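Uncharacterized protein (Legionella pneumophila subsp. pneumophila str. Philadelphia 1, PDB 4RXV) is of unknown function, but its N-terminal part is a RavJ-type domain assigned to the papain-like peptidase clan, so it may act as a cysteine-peptidase-like Legionella effector. Local coordinates at residues A[72-77]-A[208-213]; A[123-128]-A[140-145]. One frame throughout, in Å; residues are numbered along the deposited sequence. Where two conformers were deposited one is given.

In the fold
Along the chain the order is 72-77, 123-128, 140-145 and 208-213, so the hairpin of contact 2 is nested inside the long loop that contact 1 closes. The two centres lie about 12 Å apart: contact 2 is buried in the four-stranded antiparallel sheet, and contact 1 sits at the surface, where helix 74-84 meets the loop leaving edge strand 202-206. Helix 105-114 touches both. They also meet directly, Tyr77 OH resting 3.8 Å from Val127 CG2 and Ala208 packing on Asp124. Contact 1 thus brings the chain after the last strand back onto an early helix of the peptidase-like domain, beside its central sheet.

Contact 1 of 2, residues A[72-77]-A[208-213]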
loop_
_atom_site.group_PDB
_atom_site.type_symbol
_atom_site.label_atom_id
_atom_site.label_comp_id
_atom_site.label_asym_id
_atom_site.label_seq_id
_atom_site.Cartn_x
_atom_site.Cartn_y
_atom_site.Cartn_z
ATOM N N LYS A 72 9.355 7.073 8.926
ATOM C CA LYS A 72 9.221 6.790 10.344
ATOM C C LYS A 72 8.212 7.693 11.026
ATOM O O LYS A 72 8.128 7.653 12.235
ATOM C CB LYS A 72 10.580 6.834 11.060
ATOM C CG LYS A 72 11.565 5.802 10.503
ATOM C CD LYS A 72 12.885 5.764 11.247
ATOM C CE LYS A 72 13.877 4.828 10.560
ATOM N NZ LYS A 72 13.638 3.395 10.898
ATOM N N SER A 73 7.435 8.463 10.247
ATOM C CA SER A 73 6.429 9.367 10.789
ATOM C C SER A 73 5.159 9.313 9.962
ATOM O O SER A 73 5.203 9.108 8.745
ATOM C CB SER A 73 6.950 10.818 10.806
ATOM O OG SER A 73 6.944 11.387 9.513
ATOM N N ALA A 74 4.031 9.550 10.615
ATOM C CA ALA A 74 2.752 9.539 9.931
ATOM C C ALA A 74 2.684 10.542 8.787
ATOM O O ALA A 74 2.181 10.221 7.717
ATOM C CB ALA A 74 1.615 9.762 10.930
ATOM N N GLN A 75 3.207 11.748 9.000
ATOM C CA GLN A 75 3.126 12.770 7.969
ATOM C C GLN A 75 3.872 12.335 6.692
ATOM O O GLN A 75 3.457 12.686 5.578
ATOM C CB GLN A 75 3.641 14.127 8.471
ATOM C CG GLN A 75 3.448 15.251 7.470
ATOM C CD GLN A 75 1.973 15.559 7.206
ATOM O OE1 GLN A 75 1.141 15.392 8.071
ATOM N NE2 GLN A 75 1.661 16.015 6.001
ATOM N N GLU A 76 4.975 11.598 6.826
ATOM C CA GLU A 76 5.673 11.116 5.633
ATOM C C GLU A 76 4.804 10.191 4.788
ATOM O O GLU A 76 4.855 10.250 3.571
ATOM C CB GLU A 76 6.953 10.400 6.008
ATOM C CG GLU A 76 8.067 11.318 6.456
ATOM C CD GLU A 76 9.157 10.500 7.062
ATOM O OE1 GLU A 76 10.047 10.061 6.305
ATOM O OE2 GLU A 76 9.114 10.272 8.288
ATOM N N TYR A 77 4.024 9.340 5.435
ATOM C CA TYR A 77 3.133 8.450 4.691
ATOM C C TYR A 77 2.028 9.238 3.992
ATOM O O TYR A 77 1.696 8.954 2.841
ATOM C CB TYR A 77 2.553 7.385 5.603
ATOM C CG TYR A 77 3.590 6.389 6.067
ATOM C CD1 TYR A 77 4.081 5.429 5.199
ATOM C CD2 TYR A 77 4.094 6.419 7.357
ATOM C CE1 TYR A 77 5.048 4.524 5.587
ATOM C CE2 TYR A 77 5.069 5.513 7.767
ATOM C CZ TYR A 77 5.538 4.566 6.869
ATOM O OH TYR A 77 6.513 3.653 7.198
ATOM N N ALA A 208 1.552 3.494 16.737
ATOM C CA ALA A 208 1.441 3.465 18.191
ATOM C C ALA A 208 2.715 3.930 18.896
ATOM O O ALA A 208 2.660 4.290 20.069
ATOM C CB ALA A 208 1.095 2.052 18.637
ATOM N N LEU A 209 3.855 3.882 18.212
ATOM C CA LEU A 209 5.152 4.301 18.740
ATOM C C LEU A 209 5.597 5.653 18.197
ATOM O O LEU A 209 6.679 6.109 18.532
ATOM C CB LEU A 209 6.226 3.252 18.416
ATOM C CG LEU A 209 5.945 1.875 19.010
ATOM C CD1 LEU A 209 7.001 0.889 18.573
ATOM C CD2 LEU A 209 5.866 1.935 20.523
ATOM N N ASP A 210 4.776 6.306 17.396
ATOM C CA ASP A 210 5.133 7.531 16.702
ATOM C C ASP A 210 4.640 8.735 17.511
ATOM O O ASP A 210 3.440 9.024 17.546
ATOM C CB ASP A 210 4.463 7.485 15.322
ATOM C CG ASP A 210 4.723 8.705 14.473
ATOM O OD1 ASP A 210 5.417 9.642 14.943
ATOM O OD2 ASP A 210 4.229 8.718 13.311
ATOM N N GLU A 211 5.556 9.456 18.149
ATOM C CA GLU A 211 5.174 10.590 18.981
ATOM C C GLU A 211 4.558 11.746 18.204
ATOM O O GLU A 211 3.874 12.575 18.791
ATOM C CB GLU A 211 6.385 11.089 19.773
ATOM C CG GLU A 211 6.846 10.091 20.834
ATOM C CD GLU A 211 8.032 10.555 21.639
ATOM O OE1 GLU A 211 8.774 11.458 21.174
ATOM O OE2 GLU A 211 8.229 10.003 22.751
ATOM N N SER A 212 4.773 11.777 16.890
ATOM C CA SER A 212 4.237 12.818 16.028
ATOM C C SER A 212 2.817 12.545 15.584
ATOM O O SER A 212 2.210 13.405 14.945
ATOM C CB SER A 212 5.138 13.019 14.800
ATOM O OG SER A 212 4.949 12.013 13.811
ATOM N N LEU A 213 2.279 11.371 15.890
ATOM C CA LEU A 213 0.982 10.999 15.322
ATOM C C LEU A 213 -0.125 11.974 15.726
ATOM O O LEU A 213 -0.935 12.419 14.910
ATOM C CB LEU A 213 0.614 9.594 15.741
ATOM C CG LEU A 213 -0.758 9.123 15.257
ATOM C CD1 LEU A 213 -0.809 8.974 13.751
ATOM C CD2 LEU A 213 -1.135 7.847 15.968
HETATM O O HOH W 1 3.819 12.874 11.566
#
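The polar link between the two segments is a carboxylate at a helix start. Asp210 extends with CG anti to its backbone N (chi1 179°), which carries OD2 to within 2.8 Å of Ala74 N. The donor lies nearly along the C-O axis of OD2, but the N-H is bent (138° at the hydrogen). OD2 is also bonded to Tyr205 OH, in the strand just before the loop. The other carboxylate oxygen, Asp210 OD1, turns back on its own segment and takes Ser212 N at 3.0 Å from above the carboxylate plane. On its syn lone pair the same OD1 accepts from Ser212 OG, 2.7 Å away. With both oxygens gripped, the carboxylate is well fixed in rotation.

The bond from Ser212 N to Asp210 OD1 makes an Asx turn, overlaid on a type I beta turn from Asp210 to Leu213, and the turn faces the N-terminus of helix 74-84. Ser73 is the N-cap, its OG receiving a weak bond from Glu76 N and donating to Glu76 OE2 at 2.7 Å, on the anti lone pair. Lys72 N reaches the same OE2 from above the carboxylate plane of Glu76. A negative Asp210 beside this helix end would probably be favoured by the helix dipole.

Water 1 adds an indirect bridge, accepting from Gln75 N at 2.9 Å and donating to Ser212 OG.

Apolar contact is slight. Ala74 CB, pointing at the loop, meets Leu213 CD1 at 3.8 Å, and Leu114 of helix 105-114 touches both residues. Nearer the surface, Ser73 CB lies 3.8 Å from Ser212 OG.

Contact 2 of 2, residues A[123-128]-A[140-145]; sequences YDVAVI and NITLLV
Six backbone bonds zip strands 123-128 and 140-145 together, two in each of the hydrogen-bonded pairs Asp124-Val145, Ala126-Leu143 and Ile128-Ile141. The straightest runs from Leu143 N to Ala126 O (2.8 Å, 173° at the hydrogen), although the donor stands above the carbonyl plane.

Packing is tight at the Tyr123 end and again round Ile128, which the opposite strand covers most. Leu144 CB sits over one face of the Tyr123 ring, 4.2 Å from its centroid, a CH-pi contact with the two side chains crossing at about a right angle, while Val145 O lies at the ring edge. On the face shared by Asp124, Ala126, Ile128, Ile141, Leu143 and Val145, the given conformer of Val145 has CG2 in the crowded position between N and the carbonyl carbon, 3.6 Å from Asp124 CB. Ile128, with CG1 placed likewise (chi1 70°), lies alongside Ile141, CG1 to CB 3.8 Å, and sends CG2 across Leu143 CD1. Midway along the same face Ala126 is looser, its CB 4.3 Å from Leu143 CB.

Solvent comes closest at Asn140, the one partly exposed residue of the twelve, whose ND2 bonds to Ser103 O. On the face of Val125, Val127, Thr142 and Leu144, helix 105-114 packs against the first three, with Thr142 OG1 bonded to Ala106 O. Strands 202-206 and 168-170 flank this antiparallel beta hairpin, the centre of a four-stranded sheet backed by a helix, consistent with a papain-like peptidase fold.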
loop_
_atom_site.group_PDB
_atom_site.type_symbol
_atom_site.label_atom_id
_atom_site.label_comp_id
_atom_site.label_asym_id
_atom_site.label_seq_id
_atom_site.Cartn_x
_atom_site.Cartn_y
_atom_site.Cartn_z
ATOM N N TYR A 123 -8.115 1.819 14.937
ATOM C CA TYR A 123 -6.969 1.012 14.591
ATOM C C TYR A 123 -5.689 1.797 14.766
ATOM O O TYR A 123 -5.664 3.001 14.568
ATOM C CB TYR A 123 -7.056 0.568 13.116
ATOM C CG TYR A 123 -8.152 -0.418 12.800
ATOM C CD1 TYR A 123 -8.009 -1.755 13.108
ATOM C CD2 TYR A 123 -9.320 -0.028 12.178
ATOM C CE1 TYR A 123 -9.010 -2.672 12.808
ATOM C CE2 TYR A 123 -10.324 -0.932 11.895
ATOM C CZ TYR A 123 -10.166 -2.252 12.215
ATOM O OH TYR A 123 -11.188 -3.122 11.917
ATOM N N ASP A 124 -4.619 1.074 15.077
ATOM C CA ASP A 124 -3.266 1.560 14.862
ATOM C C ASP A 124 -2.806 1.079 13.479
ATOM O O ASP A 124 -3.354 0.117 12.925
ATOM C CB ASP A 124 -2.325 1.033 15.952
ATOM C CG ASP A 124 -2.712 1.480 17.345
ATOM O OD1 ASP A 124 -2.918 2.690 17.539
ATOM O OD2 ASP A 124 -2.750 0.628 18.268
ATOM N N VAL A 125 -1.808 1.763 12.910
ATOM C CA VAL A 125 -1.301 1.446 11.578
ATOM C C VAL A 125 0.122 0.971 11.722
ATOM O O VAL A 125 0.893 1.532 12.503
ATOM C CB VAL A 125 -1.385 2.680 10.662
ATOM C CG1 VAL A 125 -0.787 2.381 9.298
ATOM C CG2 VAL A 125 -2.828 3.106 10.485
ATOM N N ALA A 126 0.483 -0.065 10.979
ATOM C CA ALA A 126 1.864 -0.518 10.940
ATOM C C ALA A 126 2.269 -0.754 9.499
ATOM O O ALA A 126 1.423 -0.998 8.633
ATOM C CB ALA A 126 2.061 -1.781 11.753
ATOM N N VAL A 127 3.559 -0.691 9.244
ATOM C CA VAL A 127 4.107 -1.050 7.930
ATOM C C VAL A 127 5.185 -2.085 8.161
ATOM O O VAL A 127 6.054 -1.904 9.033
ATOM C CB VAL A 127 4.658 0.182 7.184
ATOM C CG1 VAL A 127 5.217 -0.226 5.807
ATOM C CG2 VAL A 127 3.580 1.235 7.030
ATOM N N ILE A 128 5.098 -3.170 7.427
ATOM C CA ILE A 128 5.955 -4.324 7.612
ATOM C C ILE A 128 6.649 -4.702 6.313
ATOM O O ILE A 128 6.135 -4.502 5.212
ATOM C CB ILE A 128 5.156 -5.558 8.145
ATOM C CG1 ILE A 128 4.212 -6.135 7.076
ATOM C CG2 ILE A 128 4.394 -5.183 9.416
ATOM C CD1 ILE A 128 3.466 -7.420 7.512
ATOM N N ASN A 140 6.720 -4.659 1.026
ATOM C CA ASN A 140 6.143 -4.031 2.210
ATOM C C ASN A 140 4.626 -4.085 2.143
ATOM O O ASN A 140 4.028 -4.052 1.059
ATOM C CB ASN A 140 6.669 -2.626 2.403
ATOM C CG ASN A 140 8.178 -2.621 2.619
ATOM O OD1 ASN A 140 8.712 -3.490 3.295
ATOM N ND2 ASN A 140 8.856 -1.673 2.036
ATOM N N ILE A 141 4.021 -4.210 3.308
ATOM C CA ILE A 141 2.577 -4.338 3.472
ATOM C C ILE A 141 2.145 -3.434 4.605
ATOM O O ILE A 141 2.860 -3.281 5.593
ATOM C CB ILE A 141 2.199 -5.825 3.810
ATOM C CG1 ILE A 141 2.568 -6.729 2.623
ATOM C CG2 ILE A 141 0.744 -5.947 4.174
ATOM C CD1 ILE A 141 2.407 -8.218 2.931
ATOM N N THR A 142 0.962 -2.848 4.496
ATOM C CA THR A 142 0.375 -2.030 5.553
ATOM C C THR A 142 -0.605 -2.860 6.346
ATOM O O THR A 142 -1.361 -3.657 5.776
ATOM C CB THR A 142 -0.192 -0.752 4.956
ATOM O OG1 THR A 142 0.926 0.017 4.514
ATOM C CG2 THR A 142 -1.009 0.073 5.935
ATOM N N LEU A 143 -0.603 -2.669 7.665
ATOM C CA LEU A 143 -1.535 -3.336 8.566
ATOM C C LEU A 143 -2.373 -2.327 9.329
ATOM O O LEU A 143 -1.895 -1.265 9.721
ATOM C CB LEU A 143 -0.829 -4.203 9.611
ATOM C CG LEU A 143 0.148 -5.252 9.094
ATOM C CD1 LEU A 143 0.817 -5.944 10.298
ATOM C CD2 LEU A 143 -0.535 -6.244 8.192
ATOM N N LEU A 144 -3.617 -2.714 9.554
ATOM C CA LEU A 144 -4.488 -2.101 10.555
ATOM C C LEU A 144 -4.606 -3.056 11.724
ATOM O O LEU A 144 -5.066 -4.178 11.549
ATOM C CB LEU A 144 -5.870 -1.829 9.962
ATOM C CG LEU A 144 -5.895 -0.755 8.873
ATOM C CD1 LEU A 144 -7.124 -0.909 7.986
ATOM C CD2 LEU A 144 -5.866 0.618 9.474
ATOM N N VAL A 145 -4.128 -2.650 12.898
ATOM C CA VAL A 145 -4.203 -3.513 14.073
ATOM C C VAL A 145 -5.149 -2.889 15.085
ATOM O O VAL A 145 -5.173 -1.687 15.252
ATOM C CB VAL A 145 -2.811 -3.792 14.700
ATOM C CG1 VAL A 145 -1.935 -4.576 13.707
ATOM C CG2 VAL A 145 -2.123 -2.520 15.149
#